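PDB 3PZF: serine protease inhibitor 2 from Anopheles gambiae, which inhibits the CLIP-domain serine proteases CLIPB4, CLIPB9 and CLIPB10, forming a covalent complex with CLIPB9, and so restrains melanization in mosquito hemolymph. Local coordinates for residues Asn152-Glu157 and Thr178-Ile183; His158-Leu163 and Val182-Gly187; Ala245-Leu250 and Ile375-Asp380. All coordinates share one frame; numbering follows the deposited sequence.

Interaction 1: residues Asn152-Glu157 and Thr178-Ile183; sequences NNWVSE and TLVNVI
W154 and V155, on the serpin helix F (helix 144-158), rest on V180 and V182 of strand 177-188, the third strand of β-sheet A. The segment axes are 9.3 Å apart at closest approach, and their N-to-C directions differ by 26°, so the helix runs roughly along the strand. Alternation in the strand selects the residues that meet it: the CB atoms of V180 and V182 are directed at the helix, whereas N181 is directed to the far side.

The indole makes contact through its six-membered ring. W154 CG is anti to the backbone N (chi1 176°), which carries the ring out from the helix, and W154 CZ3 reaches V180 CG1 at 3.8 Å. W154 CZ3 also lies 4.1 Å from V182 CG2, so one ring corner spans both valines, with each methyl approaching obliquely. V155 fills the adjoining position: its CG2 is 3.9 Å from V182 CG1, and its CG1 is 4.1 Å from that same methyl. A looser approach of 4.4 Å, from V155 CG2 to V180 CG1, closes the group of four.

This is the packing of helix F over the front of sheet A, the sheet that in serpins opens to take up the cleaved reactive-centre loop. All four residues are buried, and the pairing across the segments is entirely apolar, covering 191 Å² with both sides summed. The indole is confined further by F113, which it meets edge-to-face, and by H158, whose ring meets it at about 40°. On the reverse of the strand, N181 OD1 is hydrogen-bonded to T110 OG1, and the N181 side chain touches S47 and L51 of helix 45-58.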
# COMPACT_ATOMS: atom_id res chain seq x y z
N ASN A 152 -12.11 -8.84 -12.83
CA ASN A 152 -11.02 -9.74 -12.48
C ASN A 152 -9.98 -9.85 -13.59
O ASN A 152 -8.78 -9.89 -13.32
CB ASN A 152 -11.56 -11.10 -12.05
CG ASN A 152 -12.31 -11.02 -10.73
OD1 ASN A 152 -12.02 -10.14 -9.91
ND2 ASN A 152 -13.26 -11.90 -10.53
N ASN A 153 -10.42 -9.85 -14.84
CA ASN A 153 -9.47 -9.89 -15.95
C ASN A 153 -8.67 -8.58 -16.01
O ASN A 153 -7.51 -8.58 -16.39
CB ASN A 153 -10.19 -10.16 -17.28
CG ASN A 153 -10.79 -11.56 -17.35
OD1 ASN A 153 -10.49 -12.42 -16.51
ND2 ASN A 153 -11.62 -11.80 -18.36
N TRP A 154 -9.29 -7.48 -15.60
CA TRP A 154 -8.61 -6.20 -15.56
C TRP A 154 -7.52 -6.24 -14.49
O TRP A 154 -6.40 -5.74 -14.69
CB TRP A 154 -9.62 -5.08 -15.29
CG TRP A 154 -9.01 -3.72 -15.15
CD1 TRP A 154 -8.77 -2.82 -16.15
CD2 TRP A 154 -8.57 -3.12 -13.94
NE1 TRP A 154 -8.19 -1.68 -15.62
CE2 TRP A 154 -8.06 -1.84 -14.26
CE3 TRP A 154 -8.56 -3.53 -12.60
CZ2 TRP A 154 -7.56 -0.98 -13.31
CZ3 TRP A 154 -8.06 -2.66 -11.65
CH2 TRP A 154 -7.55 -1.41 -12.01
N VAL A 155 -7.83 -6.85 -13.35
CA VAL A 155 -6.85 -6.98 -12.27
C VAL A 155 -5.63 -7.77 -12.76
O VAL A 155 -4.48 -7.36 -12.56
CB VAL A 155 -7.47 -7.63 -11.01
CG1 VAL A 155 -6.38 -8.18 -10.06
CG2 VAL A 155 -8.39 -6.64 -10.30
N SER A 156 -5.88 -8.89 -13.42
CA SER A 156 -4.80 -9.74 -13.92
C SER A 156 -3.92 -9.00 -14.93
O SER A 156 -2.70 -9.00 -14.84
CB SER A 156 -5.36 -11.00 -14.58
OG SER A 156 -4.31 -11.86 -14.99
N GLU A 157 -4.58 -8.39 -15.90
CA GLU A 157 -3.91 -7.66 -16.97
C GLU A 157 -3.01 -6.54 -16.44
O GLU A 157 -1.96 -6.27 -17.02
CB GLU A 157 -4.98 -7.10 -17.92
CG GLU A 157 -4.57 -5.92 -18.76
CD GLU A 157 -5.70 -5.40 -19.63
OE1 GLU A 157 -6.77 -6.05 -19.67
OE2 GLU A 157 -5.53 -4.34 -20.26
N THR A 178 -18.22 0.82 -8.75
CA THR A 178 -17.24 0.15 -7.90
C THR A 178 -15.88 0.72 -8.28
O THR A 178 -15.56 0.86 -9.45
CB THR A 178 -17.23 -1.37 -8.12
OG1 THR A 178 -18.55 -1.90 -7.87
CG2 THR A 178 -16.27 -2.05 -7.15
N LEU A 179 -15.10 1.08 -7.27
CA LEU A 179 -13.83 1.73 -7.51
C LEU A 179 -12.81 0.69 -7.08
O LEU A 179 -12.85 0.24 -5.94
CB LEU A 179 -13.71 2.99 -6.64
CG LEU A 179 -12.37 3.73 -6.67
CD1 LEU A 179 -11.91 4.05 -8.08
CD2 LEU A 179 -12.46 5.04 -5.85
N VAL A 180 -11.90 0.32 -7.98
CA VAL A 180 -10.98 -0.80 -7.74
C VAL A 180 -9.56 -0.30 -7.90
O VAL A 180 -9.27 0.39 -8.85
CB VAL A 180 -11.23 -1.95 -8.75
CG1 VAL A 180 -10.24 -3.10 -8.52
CG2 VAL A 180 -12.65 -2.46 -8.61
N ASN A 181 -8.69 -0.64 -6.95
CA ASN A 181 -7.29 -0.32 -7.06
C ASN A 181 -6.43 -1.54 -6.78
O ASN A 181 -6.68 -2.29 -5.84
CB ASN A 181 -6.91 0.79 -6.08
CG ASN A 181 -5.42 1.04 -6.03
OD1 ASN A 181 -4.86 1.75 -6.88
ND2 ASN A 181 -4.77 0.45 -5.07
N VAL A 182 -5.40 -1.73 -7.61
CA VAL A 182 -4.43 -2.79 -7.37
C VAL A 182 -3.04 -2.23 -7.58
O VAL A 182 -2.84 -1.18 -8.19
CB VAL A 182 -4.64 -4.04 -8.28
CG1 VAL A 182 -5.98 -4.72 -7.98
CG2 VAL A 182 -4.59 -3.65 -9.75
N ILE A 183 -2.05 -2.93 -7.04
CA ILE A 183 -0.67 -2.49 -7.15
C ILE A 183 0.20 -3.72 -7.33
O ILE A 183 -0.15 -4.79 -6.84
CB ILE A 183 -0.21 -1.71 -5.92
CG1 ILE A 183 1.19 -1.13 -6.17
CG2 ILE A 183 -0.24 -2.64 -4.69
CD1 ILE A 183 1.67 -0.17 -5.07

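Interaction 2: residues His158-Leu163 and Val182-Gly187; sequences HTNGRL and VIYFKG
Y184 lies along the turn T159-R162, and its contacts can be followed outward from the strand. Y184 CB sits 3.9 Å from T159 CA. The next atoms run under the T159 carbonyl, whose O is 3.3 Å from Y184 CD1, while T159 C lies over one ring face, displaced toward the rim. R162 comes from a different direction: its CB is near the ring plane at the edge, 3.5 Å from Y184 CD1. At the tip, Y184 OH has N160 ND2 as a neighbour at 3.9 Å, proximity rather than a bond.

The loop that meets the ring is a type I' β-turn just after helix F, closed by R162 N to T159 O at 2.9 Å. N160 and G161, the two central residues, both have positive phi (57° and 78°), as this turn type requires. T159 also fixes the loop through its side chain. With T159 OG1 between the backbone N and the carbonyl carbon, this oxygen accepts from L163 N at 3.1 Å and is also hydrogen-bonded to V155 O in the helix, so a buried hydroxyl ties turn and helix together. The methyl branch of T159 reaches the strand, T159 CG2 lying 3.6 Å from V182 CG2. L163 CD1 approaches V182 CB, 4.1 Å away.

Beyond CG the R162 chain bends away from the tyrosine, its guanidinium steeply inclined to the ring. NE forms a salt bridge with E347 of the hinge region, the segment required for binding to the peptidase; strand 177-188 also bonds to that segment, through G187 and S346.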
# COMPACT_ATOMS: atom_id res chain seq x y z
N HIS A 158 -3.40 -5.92 -15.33
CA HIS A 158 -2.64 -4.78 -14.79
C HIS A 158 -1.65 -5.13 -13.68
O HIS A 158 -0.96 -4.24 -13.15
CB HIS A 158 -3.61 -3.68 -14.34
CG HIS A 158 -4.34 -3.03 -15.48
ND1 HIS A 158 -3.85 -1.92 -16.13
CD2 HIS A 158 -5.48 -3.36 -16.11
CE1 HIS A 158 -4.68 -1.58 -17.10
NE2 HIS A 158 -5.68 -2.44 -17.12
N THR A 159 -1.57 -6.41 -13.33
CA THR A 159 -0.60 -6.88 -12.34
C THR A 159 0.24 -8.01 -12.91
O THR A 159 0.90 -8.73 -12.17
CB THR A 159 -1.29 -7.36 -11.05
OG1 THR A 159 -2.10 -8.51 -11.34
CG2 THR A 159 -2.17 -6.23 -10.47
N ASN A 160 0.22 -8.16 -14.23
CA ASN A 160 1.01 -9.19 -14.90
C ASN A 160 0.67 -10.58 -14.36
O ASN A 160 1.54 -11.46 -14.28
CB ASN A 160 2.50 -8.89 -14.73
CG ASN A 160 3.38 -9.73 -15.65
OD1 ASN A 160 3.05 -9.93 -16.82
ND2 ASN A 160 4.49 -10.23 -15.12
N GLY A 161 -0.59 -10.77 -13.99
CA GLY A 161 -1.06 -12.04 -13.47
C GLY A 161 -0.70 -12.33 -12.01
O GLY A 161 -1.01 -13.42 -11.50
N ARG A 162 -0.06 -11.37 -11.34
CA ARG A 162 0.34 -11.56 -9.94
C ARG A 162 -0.91 -11.70 -9.11
O ARG A 162 -0.95 -12.47 -8.15
CB ARG A 162 1.19 -10.39 -9.44
CG ARG A 162 1.63 -10.49 -7.97
CD ARG A 162 2.41 -11.76 -7.66
NE ARG A 162 2.76 -11.82 -6.23
CZ ARG A 162 1.92 -12.21 -5.27
NH1 ARG A 162 0.68 -12.60 -5.59
NH2 ARG A 162 2.32 -12.22 -4.01
N LEU A 163 -1.94 -10.94 -9.49
CA LEU A 163 -3.25 -11.00 -8.86
C LEU A 163 -4.26 -11.36 -9.96
O LEU A 163 -4.17 -10.83 -11.07
CB LEU A 163 -3.65 -9.64 -8.27
CG LEU A 163 -2.69 -8.94 -7.30
CD1 LEU A 163 -3.23 -7.59 -6.88
CD2 LEU A 163 -2.40 -9.84 -6.08
N VAL A 182 -5.40 -1.73 -7.61
CA VAL A 182 -4.43 -2.79 -7.37
C VAL A 182 -3.04 -2.23 -7.58
O VAL A 182 -2.84 -1.18 -8.19
CB VAL A 182 -4.64 -4.04 -8.28
CG1 VAL A 182 -5.98 -4.72 -7.98
CG2 VAL A 182 -4.59 -3.65 -9.75
N ILE A 183 -2.05 -2.93 -7.04
CA ILE A 183 -0.67 -2.49 -7.15
C ILE A 183 0.20 -3.72 -7.33
O ILE A 183 -0.15 -4.79 -6.84
CB ILE A 183 -0.21 -1.71 -5.92
CG1 ILE A 183 1.19 -1.13 -6.17
CG2 ILE A 183 -0.24 -2.64 -4.69
CD1 ILE A 183 1.67 -0.17 -5.07
N TYR A 184 1.28 -3.56 -8.08
CA TYR A 184 2.17 -4.69 -8.37
C TYR A 184 3.59 -4.17 -8.34
O TYR A 184 3.84 -3.03 -8.77
CB TYR A 184 1.83 -5.29 -9.74
CG TYR A 184 2.95 -6.12 -10.34
CD1 TYR A 184 3.09 -7.47 -10.03
CD2 TYR A 184 3.87 -5.55 -11.20
CE1 TYR A 184 4.11 -8.23 -10.59
CE2 TYR A 184 4.90 -6.30 -11.77
CZ TYR A 184 5.01 -7.64 -11.45
OH TYR A 184 6.03 -8.38 -12.01
N PHE A 185 4.51 -4.96 -7.81
CA PHE A 185 5.89 -4.51 -7.69
C PHE A 185 6.86 -5.66 -7.83
O PHE A 185 6.77 -6.65 -7.12
CB PHE A 185 6.11 -3.83 -6.35
CG PHE A 185 7.56 -3.60 -6.04
CD1 PHE A 185 8.35 -2.83 -6.88
CD2 PHE A 185 8.14 -4.16 -4.92
CE1 PHE A 185 9.70 -2.61 -6.60
CE2 PHE A 185 9.49 -3.95 -4.63
CZ PHE A 185 10.27 -3.18 -5.48
N LYS A 186 7.76 -5.52 -8.80
CA LYS A 186 8.87 -6.42 -8.97
C LYS A 186 10.15 -5.62 -8.82
O LYS A 186 10.33 -4.57 -9.45
CB LYS A 186 8.83 -7.06 -10.37
CG LYS A 186 10.06 -7.90 -10.68
CD LYS A 186 10.03 -8.45 -12.09
CE LYS A 186 8.81 -9.32 -12.34
N GLY A 187 11.05 -6.11 -7.98
CA GLY A 187 12.30 -5.40 -7.75
C GLY A 187 13.40 -6.31 -7.23
O GLY A 187 13.14 -7.42 -6.82

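Interaction 3: residues Ala245-Leu250 and Ile375-Asp380; sequences AMYFIL and IFFIED
Y247 and F377 form the apolar centre: Y247 CB stands over the phenyl face, 3.7 Å from the F377 ring centroid and 20° off the ring normal, a CH-pi contact. The two rings are nearly parallel, with 13° between planes, but offset, their centroids 5.1 Å apart, so little of one lies over the other. F377 CG lies between its backbone N and carbonyl carbon (chi1 62°), which turns the phenyl back toward the neighbouring strand, its face against Y247 CB. I249 CD1 meets this ring at its edge, 4.2 Å from F377 CE1, and I375 packs beside I249.

On the other face, the M246 chain bends at its last torsion so that CE reaches both I378 CG1, at 3.6 Å, and F376 CD2, at 3.8 Å. Its SD makes an oblique Met-aromatic contact with the F376 ring.

Between these two layers run six backbone hydrogen bonds, two each in the pairs A245-E379, Y247-F377 and I249-I375. The shortest is Y247 N to F377 O, 2.7 Å.

At the polar edge, a water in the tyrosine ring plane accepts from Y247 OH and donates to E379 OE2, 2.6 Å from each oxygen. E379 OE1 forms a salt bridge with R21, so both carboxylate oxygens have partners. The strand order 232-238, 244-251, 374-380, 386-392 is that of serpin β-sheet B, whose central antiparallel pair this is.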
# COMPACT_ATOMS: atom_id res chain seq x y z
N ALA A 245 13.03 1.39 -1.21
CA ALA A 245 13.63 0.52 -0.17
C ALA A 245 12.54 -0.10 0.67
O ALA A 245 11.47 0.45 0.77
CB ALA A 245 14.58 1.37 0.72
N MET A 246 12.77 -1.29 1.25
CA MET A 246 11.82 -1.86 2.19
C MET A 246 12.33 -1.65 3.59
O MET A 246 13.48 -1.98 3.90
CB MET A 246 11.56 -3.36 1.96
CG MET A 246 10.54 -3.94 2.95
SD MET A 246 10.02 -5.66 2.58
CE MET A 246 8.81 -5.45 1.27
N TYR A 247 11.48 -1.12 4.46
CA TYR A 247 11.83 -0.99 5.87
C TYR A 247 11.12 -2.05 6.69
O TYR A 247 9.99 -2.43 6.36
CB TYR A 247 11.42 0.38 6.39
CG TYR A 247 12.34 1.52 6.05
CD1 TYR A 247 12.19 2.23 4.85
CD2 TYR A 247 13.37 1.92 6.93
CE1 TYR A 247 13.04 3.31 4.54
CE2 TYR A 247 14.20 3.00 6.62
CZ TYR A 247 14.04 3.68 5.42
OH TYR A 247 14.89 4.77 5.17
N PHE A 248 11.80 -2.55 7.73
CA PHE A 248 11.23 -3.56 8.62
C PHE A 248 11.26 -2.99 10.02
O PHE A 248 12.30 -2.49 10.45
CB PHE A 248 12.08 -4.85 8.60
CG PHE A 248 12.18 -5.48 7.22
CD1 PHE A 248 11.33 -6.51 6.85
CD2 PHE A 248 13.08 -4.98 6.28
CE1 PHE A 248 11.40 -7.06 5.58
CE2 PHE A 248 13.15 -5.53 5.00
CZ PHE A 248 12.32 -6.58 4.66
N ILE A 249 10.15 -3.08 10.74
CA ILE A 249 10.11 -2.69 12.16
C ILE A 249 9.78 -3.93 12.98
O ILE A 249 8.67 -4.44 12.89
CB ILE A 249 9.07 -1.60 12.42
CG1 ILE A 249 9.41 -0.34 11.59
CG2 ILE A 249 8.98 -1.28 13.92
CD1 ILE A 249 8.29 0.76 11.61
N LEU A 250 10.77 -4.38 13.76
CA LEU A 250 10.69 -5.65 14.49
C LEU A 250 10.63 -5.32 15.97
O LEU A 250 11.62 -4.88 16.55
CB LEU A 250 11.93 -6.50 14.19
CG LEU A 250 12.08 -7.81 14.99
CD1 LEU A 250 11.00 -8.83 14.62
CD2 LEU A 250 13.47 -8.39 14.76
N ILE A 375 6.44 -5.40 11.20
CA ILE A 375 5.80 -4.48 10.25
C ILE A 375 6.81 -4.23 9.15
O ILE A 375 8.00 -4.22 9.41
CB ILE A 375 5.50 -3.17 10.99
CG1 ILE A 375 4.49 -3.47 12.12
CG2 ILE A 375 4.99 -2.04 9.99
CD1 ILE A 375 4.52 -2.46 13.30
N PHE A 376 6.34 -4.04 7.92
CA PHE A 376 7.23 -3.62 6.85
C PHE A 376 6.53 -2.58 5.99
O PHE A 376 5.29 -2.45 6.02
CB PHE A 376 7.66 -4.81 5.99
CG PHE A 376 6.53 -5.48 5.26
CD1 PHE A 376 5.84 -6.57 5.82
CD2 PHE A 376 6.15 -5.04 3.99
CE1 PHE A 376 4.77 -7.17 5.14
CE2 PHE A 376 5.08 -5.65 3.30
CZ PHE A 376 4.40 -6.72 3.89
N PHE A 377 7.31 -1.80 5.26
CA PHE A 377 6.76 -0.87 4.27
C PHE A 377 7.78 -0.62 3.17
O PHE A 377 8.98 -0.82 3.36
CB PHE A 377 6.21 0.44 4.90
CG PHE A 377 7.23 1.30 5.61
CD1 PHE A 377 7.50 1.11 6.95
CD2 PHE A 377 7.85 2.36 4.94
CE1 PHE A 377 8.42 1.95 7.61
CE2 PHE A 377 8.78 3.18 5.61
CZ PHE A 377 9.04 2.97 6.94
N ILE A 378 7.28 -0.26 1.98
CA ILE A 378 8.16 0.09 0.88
C ILE A 378 7.93 1.56 0.61
O ILE A 378 6.78 1.97 0.46
CB ILE A 378 7.84 -0.73 -0.36
CG1 ILE A 378 8.14 -2.22 -0.08
CG2 ILE A 378 8.72 -0.24 -1.55
CD1 ILE A 378 7.78 -3.11 -1.22
N GLU A 379 9.01 2.32 0.52
CA GLU A 379 8.88 3.77 0.32
C GLU A 379 9.68 4.23 -0.89
O GLU A 379 10.71 3.65 -1.21
CB GLU A 379 9.36 4.44 1.61
CG GLU A 379 9.94 5.82 1.54
CD GLU A 379 10.37 6.25 2.92
OE1 GLU A 379 9.53 6.19 3.83
OE2 GLU A 379 11.56 6.60 3.11
N ASP A 380 9.15 5.24 -1.58
CA ASP A 380 9.89 6.03 -2.57
C ASP A 380 10.78 6.99 -1.77
O ASP A 380 10.30 7.89 -1.11
CB ASP A 380 8.88 6.79 -3.45
CG ASP A 380 9.56 7.67 -4.50
OD1 ASP A 380 10.73 8.06 -4.31
OD2 ASP A 380 8.91 7.96 -5.54
O HOH W 1 14.10 6.35 3.33

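In the fold
The first segments of interactions 1 and 2 follow one another directly, and their second segments overlap at V182 and I183 of strand 177-188; the centres are 10 Å apart. Helix 144-158 covers the earlier part of this strand and the loop after it covers the later part, joined by a probable hydrogen bond from G161 N to S156 O. Interaction 3 comes later in sequence and belongs to sheet B, its centre 24 Å from interaction 1 and 18 Å from interaction 2. F185, on the strand face turned away from the loop, packs on I378 (F185 CD2 to I378 CD1, 3.9 Å). Helix 144-158 and its following loop thus lie on one face of sheet A, and the sheet B pair of interaction 3 lies behind it.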